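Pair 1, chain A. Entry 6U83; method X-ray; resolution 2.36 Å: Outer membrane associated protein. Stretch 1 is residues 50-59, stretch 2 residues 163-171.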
# COMPACT_ATOMS: atom_id res chain seq x y z
N THR A 50 -2.49 -11.73 4.33
CA THR A 50 -2.07 -13.12 4.46
C THR A 50 -1.93 -13.46 5.94
O THR A 50 -1.69 -12.59 6.77
CB THR A 50 -0.74 -13.43 3.77
OG1 THR A 50 0.33 -12.91 4.57
CG2 THR A 50 -0.69 -12.81 2.39
N ILE A 51 -2.10 -14.73 6.25
CA ILE A 51 -1.92 -15.23 7.60
C ILE A 51 -0.71 -16.13 7.61
O ILE A 51 -0.49 -16.92 6.68
CB ILE A 51 -3.18 -15.97 8.10
CG1 ILE A 51 -4.40 -15.06 8.03
CG2 ILE A 51 -2.97 -16.46 9.52
CD1 ILE A 51 -5.71 -15.84 8.06
N ASN A 52 0.12 -15.99 8.65
CA ASN A 52 1.29 -16.83 8.88
C ASN A 52 1.24 -17.18 10.36
O ASN A 52 1.60 -16.38 11.21
CB ASN A 52 2.58 -16.11 8.49
CG ASN A 52 2.67 -15.85 7.00
OD1 ASN A 52 2.99 -16.75 6.22
ND2 ASN A 52 2.39 -14.60 6.59
N GLY A 53 0.75 -18.39 10.64
CA GLY A 53 0.48 -18.80 12.00
C GLY A 53 -0.74 -18.11 12.57
O GLY A 53 -1.87 -18.37 12.15
N ASP A 54 -0.52 -17.23 13.55
CA ASP A 54 -1.57 -16.44 14.16
C ASP A 54 -1.33 -14.95 13.96
O ASP A 54 -2.09 -14.13 14.49
CB ASP A 54 -1.68 -16.76 15.66
CG ASP A 54 -2.78 -17.79 15.97
OD1 ASP A 54 -3.92 -17.38 16.27
OD2 ASP A 54 -2.50 -19.00 15.93
N ASP A 55 -0.29 -14.58 13.21
CA ASP A 55 -0.01 -13.20 12.84
C ASP A 55 -0.57 -12.93 11.45
O ASP A 55 -0.36 -13.73 10.53
CB ASP A 55 1.49 -12.91 12.87
CG ASP A 55 2.13 -13.21 14.22
OD1 ASP A 55 3.32 -12.84 14.40
OD2 ASP A 55 1.47 -13.82 15.09
N VAL A 56 -1.26 -11.81 11.30
CA VAL A 56 -1.83 -11.41 10.03
C VAL A 56 -1.00 -10.25 9.48
O VAL A 56 -0.48 -9.43 10.25
CB VAL A 56 -3.33 -11.04 10.16
CG1 VAL A 56 -3.53 -9.86 11.10
CG2 VAL A 56 -3.94 -10.76 8.80
N THR A 57 -0.85 -10.21 8.16
CA THR A 57 -0.14 -9.14 7.48
C THR A 57 -1.04 -8.57 6.40
O THR A 57 -1.55 -9.33 5.56
CB THR A 57 1.18 -9.62 6.86
OG1 THR A 57 1.99 -10.22 7.88
CG2 THR A 57 1.93 -8.45 6.24
N VAL A 58 -1.23 -7.26 6.41
CA VAL A 58 -2.07 -6.58 5.45
C VAL A 58 -1.18 -5.81 4.49
O VAL A 58 -0.24 -5.13 4.91
CB VAL A 58 -3.09 -5.64 6.13
CG1 VAL A 58 -3.95 -4.94 5.09
CG2 VAL A 58 -3.99 -6.43 7.06
N TYR A 59 -1.44 -5.95 3.20
CA TYR A 59 -0.72 -5.23 2.17
C TYR A 59 -1.63 -4.18 1.54
O TYR A 59 -2.85 -4.34 1.50
CB TYR A 59 -0.24 -6.17 1.07
CG TYR A 59 0.70 -7.20 1.58
CD1 TYR A 59 0.23 -8.38 2.14
CD2 TYR A 59 2.07 -7.01 1.51
CE1 TYR A 59 1.10 -9.34 2.61
CE2 TYR A 59 2.95 -7.96 1.98
CZ TYR A 59 2.46 -9.12 2.53
OH TYR A 59 3.35 -10.06 2.99
N GLU A 163 3.08 1.35 -2.08
CA GLU A 163 2.98 0.09 -1.35
C GLU A 163 3.24 0.31 0.13
O GLU A 163 4.02 1.18 0.52
CB GLU A 163 4.00 -0.93 -1.85
CG GLU A 163 3.91 -1.27 -3.31
CD GLU A 163 4.85 -2.40 -3.65
OE1 GLU A 163 5.69 -2.75 -2.77
OE2 GLU A 163 4.75 -2.94 -4.77
N ALA A 164 2.62 -0.54 0.95
CA ALA A 164 2.87 -0.59 2.38
C ALA A 164 2.39 -1.93 2.91
O ALA A 164 1.46 -2.52 2.36
CB ALA A 164 2.17 0.55 3.11
N SER A 165 3.02 -2.39 4.00
CA SER A 165 2.59 -3.60 4.67
C SER A 165 2.83 -3.46 6.17
O SER A 165 3.86 -2.95 6.59
CB SER A 165 3.32 -4.83 4.12
OG SER A 165 4.72 -4.65 4.14
N VAL A 166 1.86 -3.92 6.96
CA VAL A 166 1.96 -3.94 8.42
C VAL A 166 1.50 -5.31 8.92
O VAL A 166 0.73 -6.00 8.26
CB VAL A 166 1.14 -2.81 9.06
CG1 VAL A 166 1.74 -1.45 8.71
CG2 VAL A 166 -0.29 -2.87 8.59
N SER A 167 1.98 -5.69 10.10
CA SER A 167 1.65 -6.97 10.70
C SER A 167 1.19 -6.78 12.13
O SER A 167 1.56 -5.82 12.80
CB SER A 167 2.85 -7.93 10.69
OG SER A 167 3.28 -8.14 9.37
N ALA A 168 0.38 -7.70 12.58
CA ALA A 168 -0.12 -7.64 13.94
C ALA A 168 -0.70 -9.00 14.29
O ALA A 168 -1.12 -9.73 13.38
CB ALA A 168 -1.17 -6.54 14.10
N PRO A 169 -0.73 -9.38 15.56
CA PRO A 169 -1.40 -10.62 15.93
C PRO A 169 -2.88 -10.58 15.57
O PRO A 169 -3.49 -9.51 15.47
CB PRO A 169 -1.18 -10.70 17.44
CG PRO A 169 0.07 -9.88 17.69
CD PRO A 169 -0.01 -8.77 16.69
N LEU A 170 -3.46 -11.76 15.37
CA LEU A 170 -4.89 -11.83 15.09
C LEU A 170 -5.68 -11.59 16.37
O LEU A 170 -5.36 -12.16 17.42
CB LEU A 170 -5.26 -13.19 14.49
CG LEU A 170 -5.20 -13.21 12.96
CD1 LEU A 170 -5.45 -14.60 12.44
CD2 LEU A 170 -6.21 -12.22 12.40
N LYS A 171 -6.70 -10.75 16.27
CA LYS A 171 -7.47 -10.34 17.43
C LYS A 171 -8.53 -11.38 17.78
O LYS A 171 -9.18 -11.94 16.90
CB LYS A 171 -8.13 -8.98 17.16
CG LYS A 171 -7.17 -7.89 16.68
CD LYS A 171 -6.29 -7.37 17.81
CE LYS A 171 -5.16 -6.50 17.29
NZ LYS A 171 -4.36 -5.89 18.39

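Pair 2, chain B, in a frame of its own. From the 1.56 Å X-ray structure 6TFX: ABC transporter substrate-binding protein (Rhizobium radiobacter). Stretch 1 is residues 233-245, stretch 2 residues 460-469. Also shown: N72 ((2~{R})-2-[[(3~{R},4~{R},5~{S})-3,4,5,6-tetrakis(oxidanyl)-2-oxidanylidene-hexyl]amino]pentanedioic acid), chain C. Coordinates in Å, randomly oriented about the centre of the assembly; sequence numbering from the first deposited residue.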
# COMPACT_ATOMS: atom_id res chain seq x y z
N ARG B 233 14.91 3.77 21.71
CA ARG B 233 15.58 5.07 21.84
C ARG B 233 14.55 6.21 21.84
O ARG B 233 14.76 7.21 22.53
CB ARG B 233 16.61 5.26 20.72
CG ARG B 233 17.65 6.35 20.98
CD ARG B 233 18.43 6.75 19.74
NE ARG B 233 19.32 5.68 19.24
CZ ARG B 233 20.61 5.58 19.53
NH1 ARG B 233 21.20 6.46 20.33
NH2 ARG B 233 21.33 4.59 19.02
N LEU B 234 13.45 6.06 21.08
CA LEU B 234 12.38 7.06 21.00
C LEU B 234 11.45 7.02 22.22
O LEU B 234 11.16 8.07 22.79
CB LEU B 234 11.59 6.90 19.67
CG LEU B 234 12.08 7.71 18.45
CD1 LEU B 234 11.83 9.20 18.62
CD2 LEU B 234 13.55 7.47 18.13
N THR B 235 11.01 5.81 22.64
CA THR B 235 10.12 5.61 23.79
C THR B 235 10.79 5.99 25.13
O THR B 235 10.07 6.23 26.11
CB THR B 235 9.57 4.18 23.82
OG1 THR B 235 10.66 3.26 23.86
CG2 THR B 235 8.66 3.87 22.63
N ALA B 236 12.14 6.08 25.16
CA ALA B 236 12.93 6.46 26.35
C ALA B 236 12.64 7.90 26.78
O ALA B 236 12.72 8.20 27.97
CB ALA B 236 14.41 6.27 26.07
N ASN B 237 12.31 8.79 25.82
CA ASN B 237 11.97 10.19 26.12
C ASN B 237 10.47 10.23 26.47
O ASN B 237 9.65 9.86 25.62
CB ASN B 237 12.32 11.11 24.94
CG ASN B 237 12.07 12.60 25.16
OD1 ASN B 237 11.32 13.02 26.05
ND2 ASN B 237 12.70 13.43 24.34
N PRO B 238 10.08 10.66 27.70
CA PRO B 238 8.64 10.68 28.05
C PRO B 238 7.76 11.60 27.21
O PRO B 238 6.55 11.43 27.22
CB PRO B 238 8.65 11.09 29.53
CG PRO B 238 9.93 11.83 29.72
CD PRO B 238 10.91 11.11 28.83
N GLU B 239 8.37 12.56 26.47
CA GLU B 239 7.67 13.51 25.60
C GLU B 239 7.28 12.89 24.24
O GLU B 239 6.47 13.46 23.50
CB GLU B 239 8.56 14.73 25.33
CG GLU B 239 8.52 15.80 26.42
CD GLU B 239 9.30 17.06 26.10
OE1 GLU B 239 9.33 17.47 24.92
OE2 GLU B 239 9.87 17.65 27.05
N ASN B 240 7.88 11.76 23.90
CA ASN B 240 7.63 11.09 22.62
C ASN B 240 6.60 10.00 22.76
O ASN B 240 6.52 9.34 23.81
CB ASN B 240 8.92 10.49 22.08
CG ASN B 240 9.99 11.48 21.73
OD1 ASN B 240 9.74 12.66 21.44
ND2 ASN B 240 11.23 11.03 21.74
N VAL B 241 5.82 9.79 21.70
CA VAL B 241 4.82 8.73 21.61
C VAL B 241 5.14 8.03 20.30
O VAL B 241 5.32 8.70 19.27
CB VAL B 241 3.36 9.27 21.61
CG1 VAL B 241 2.35 8.15 21.32
CG2 VAL B 241 3.03 9.96 22.93
N VAL B 242 5.23 6.70 20.32
CA VAL B 242 5.45 5.95 19.10
C VAL B 242 4.14 5.26 18.74
O VAL B 242 3.56 4.55 19.58
CB VAL B 242 6.66 4.98 19.13
CG1 VAL B 242 6.75 4.18 17.82
CG2 VAL B 242 7.96 5.73 19.37
N ASP B 243 3.65 5.50 17.53
CA ASP B 243 2.44 4.86 17.03
C ASP B 243 2.86 3.72 16.11
O ASP B 243 3.69 3.94 15.22
CB ASP B 243 1.58 5.86 16.22
CG ASP B 243 0.90 6.91 17.09
OD1 ASP B 243 0.28 6.53 18.12
OD2 ASP B 243 1.00 8.10 16.75
N THR B 244 2.31 2.51 16.34
CA THR B 244 2.54 1.35 15.46
C THR B 244 1.21 1.21 14.75
O THR B 244 0.18 1.07 15.42
CB THR B 244 3.03 0.11 16.22
OG1 THR B 244 2.05 -0.24 17.20
CG2 THR B 244 4.40 0.33 16.87
N ILE B 245 1.22 1.33 13.42
CA ILE B 245 0.01 1.49 12.60
C ILE B 245 -0.30 0.29 11.73
O ILE B 245 0.55 -0.15 10.95
CB ILE B 245 0.14 2.79 11.72
CG1 ILE B 245 0.75 3.98 12.52
CG2 ILE B 245 -1.21 3.18 11.06
CD1 ILE B 245 1.07 5.24 11.73
N ASN B 460 5.41 -5.97 8.66
CA ASN B 460 5.70 -4.98 9.70
C ASN B 460 4.60 -3.91 9.79
O ASN B 460 4.13 -3.39 8.77
CB ASN B 460 7.04 -4.26 9.41
CG ASN B 460 7.34 -4.06 7.94
OD1 ASN B 460 6.68 -3.29 7.20
ND2 ASN B 460 8.30 -4.82 7.47
N LEU B 461 4.25 -3.53 11.01
CA LEU B 461 3.33 -2.43 11.20
C LEU B 461 4.09 -1.14 10.83
O LEU B 461 5.34 -1.15 10.86
CB LEU B 461 2.95 -2.34 12.70
CG LEU B 461 2.15 -3.52 13.21
CD1 LEU B 461 2.01 -3.45 14.73
CD2 LEU B 461 0.76 -3.53 12.58
N GLY B 462 3.37 -0.08 10.50
CA GLY B 462 4.01 1.21 10.23
C GLY B 462 4.47 1.78 11.56
O GLY B 462 3.80 1.58 12.57
N THR B 463 5.62 2.44 11.60
CA THR B 463 6.14 2.99 12.87
C THR B 463 6.38 4.47 12.68
O THR B 463 7.09 4.87 11.75
CB THR B 463 7.45 2.29 13.29
OG1 THR B 463 8.35 2.32 12.19
CG2 THR B 463 7.23 0.86 13.74
N TRP B 464 5.80 5.29 13.55
CA TRP B 464 5.94 6.75 13.46
C TRP B 464 6.01 7.33 14.86
O TRP B 464 5.32 6.85 15.75
CB TRP B 464 4.73 7.34 12.71
CG TRP B 464 4.68 6.98 11.24
CD1 TRP B 464 4.32 5.78 10.69
CD2 TRP B 464 4.91 7.87 10.15
NE1 TRP B 464 4.41 5.85 9.31
CE2 TRP B 464 4.74 7.13 8.96
CE3 TRP B 464 5.20 9.24 10.07
CZ2 TRP B 464 4.86 7.71 7.70
CZ3 TRP B 464 5.35 9.81 8.81
CH2 TRP B 464 5.18 9.05 7.64
N ALA B 465 6.88 8.34 15.06
CA ALA B 465 7.01 8.97 16.37
C ALA B 465 6.41 10.38 16.31
O ALA B 465 6.44 11.03 15.26
CB ALA B 465 8.47 9.07 16.77
N ARG B 466 5.84 10.82 17.41
CA ARG B 466 5.28 12.17 17.49
C ARG B 466 5.53 12.69 18.89
O ARG B 466 5.83 11.91 19.80
CB ARG B 466 3.77 12.17 17.21
CG ARG B 466 2.94 11.40 18.24
CD ARG B 466 1.47 11.61 18.00
NE ARG B 466 0.66 10.60 18.68
CZ ARG B 466 0.10 10.76 19.87
NH1 ARG B 466 0.29 11.89 20.55
NH2 ARG B 466 -0.63 9.80 20.41
N LYS B 467 5.40 13.99 19.05
CA LYS B 467 5.50 14.61 20.36
C LYS B 467 4.12 14.46 21.02
O LYS B 467 3.11 14.51 20.30
CB LYS B 467 5.92 16.08 20.21
CG LYS B 467 7.35 16.28 19.64
CD LYS B 467 8.41 15.86 20.66
CE LYS B 467 9.79 15.80 20.04
NZ LYS B 467 10.78 15.24 20.98
N ASN B 468 4.04 14.27 22.36
CA ASN B 468 2.73 14.09 22.99
C ASN B 468 1.86 15.36 22.99
O ASN B 468 0.70 15.30 23.39
CB ASN B 468 2.83 13.48 24.40
CG ASN B 468 3.52 14.33 25.43
OD1 ASN B 468 4.01 15.43 25.15
ND2 ASN B 468 3.58 13.81 26.64
N LYS B 469 2.41 16.51 22.51
CA LYS B 469 1.65 17.75 22.37
C LYS B 469 0.71 17.64 21.14
O LYS B 469 -0.18 18.47 20.98
CB LYS B 469 2.58 18.97 22.22
CG LYS B 469 3.47 18.97 20.98
CD LYS B 469 4.34 20.23 20.94
CE LYS B 469 5.54 20.08 20.03
NZ LYS B 469 6.60 21.08 20.35
OAB N72 C . 11.30 -3.18 6.14
CAF N72 C . 10.29 -3.36 5.13
CAG N72 C . 9.85 -2.09 4.32
OAC N72 C . 10.24 -0.90 4.93
CAH N72 C . 8.43 -2.23 3.80
OAM N72 C . 7.57 -3.20 4.27
CAI N72 C . 7.28 -1.26 3.63
OAD N72 C . 7.32 -0.26 4.63
CAJ N72 C . 7.10 -0.83 2.20
OAE N72 C . 7.51 -1.59 1.29
CAK N72 C . 6.46 0.56 1.87
N N72 C . 5.16 0.40 1.27
CA N72 C . 4.90 0.80 -0.06
C N72 C . 6.06 1.12 -0.97
O N72 C . 6.75 0.41 -1.80
CB N72 C . 3.81 -0.09 -0.66
CG N72 C . 3.70 -0.24 -2.18
CD N72 C . 2.28 -0.54 -2.67
OE1 N72 C . 1.26 -0.12 -2.04
OE2 N72 C . 2.14 -1.20 -3.72
OXT N72 C . 6.20 2.34 -0.79

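Both pairs are two neighbouring antiparallel strands joined through backbone hydrogen bonds, and 14 central residues superpose with an RMSD of 0.5 Å over N, CA and C. The strand directions differ by 157° in pair 1 and 153° in pair 2, with closest axis approaches of 4.6 and 4.3 Å. The register is the same: V56(A) faces A168(A) as V241(B) faces R466(B), and V58(A) faces V166(A) as D243(B) faces W464(B), each a hydrogen-bonded pair. In pair 1, V56(A) N donates to A168(A) O at 2.9 Å and A168(A) N returns to V56(A) O at 3.0 Å; in pair 2, V241(B) N to R466(B) O is 2.8 Å and R466(B) N to V241(B) O is 2.9 Å. The non-hydrogen-bonded pairs between these rungs bring CA atoms close enough for CA-H...O contacts, such as S167(A) CA to V56(A) O at 3.3 Å and its counterpart A465(B) CA to V241(B) O at 3.4 Å.

The first strand is entered from a turn in both cases, type II' from N52(A) to D55(A) and type I from N237(B) to N240(B). Just before the strand, a carbonyl accepts the amide of the residue that follows the partner strand: L170(A) N to D54(A) O is 2.9 Å, and N468(B) N to E239(B) O is 2.8 Å.

The side chains fill this frame differently. On the face carrying T57(A) and S167(A), pair 1 is polar: the hydroxyls T57(A) OG1 and S167(A) OG hydrogen-bond at 2.9 Å. The matching V242(B) and A465(B) make an apolar contact instead, V242(B) CG2 to A465(B) CB at 4.3 Å, and L234(B) adds its CD1 at 3.8 Å from A465(B) CB. Farther along this face, the Y59(A) ring meets S165(A) obliquely, Y59(A) CD2 to S165(A) CB at 3.6 Å, whereas T244(B) and T463(B) meet through methyls, CG2 of T244(B) to CG2 of T463(B) at 4.3 Å.

The other face reverses the chemistry. V56(A), V58(A), V166(A) and A168(A) are all buried and apolar, and V56(A) CG1 reaches L170(A) CD2 at 3.8 Å. In pair 2 the A168(A) position is R466(B), whose NE forms a salt bridge with D243(B) OD2 at 3.2 Å, near the guanidinium plane. V241(B) covers one face of that guanidinium, V241(B) CG1 to R466(B) NH2 at 3.5 Å, so the valine that superposes on V56(A) packs against a charged group. At the L170(A) position, N468(B) offers its CB to V241(B) CG2 at 3.8 Å. Beyond the salt bridge, I245(B) CD1 lies 3.5 Å from W464(B) CD1.

At D55(A) and P169(A) the side chains diverge, and so do those of N240(B) and K467(B); yet the lysine bends back, K467(B) NZ hydrogen-bonding N240(B) OD1 at 2.8 Å.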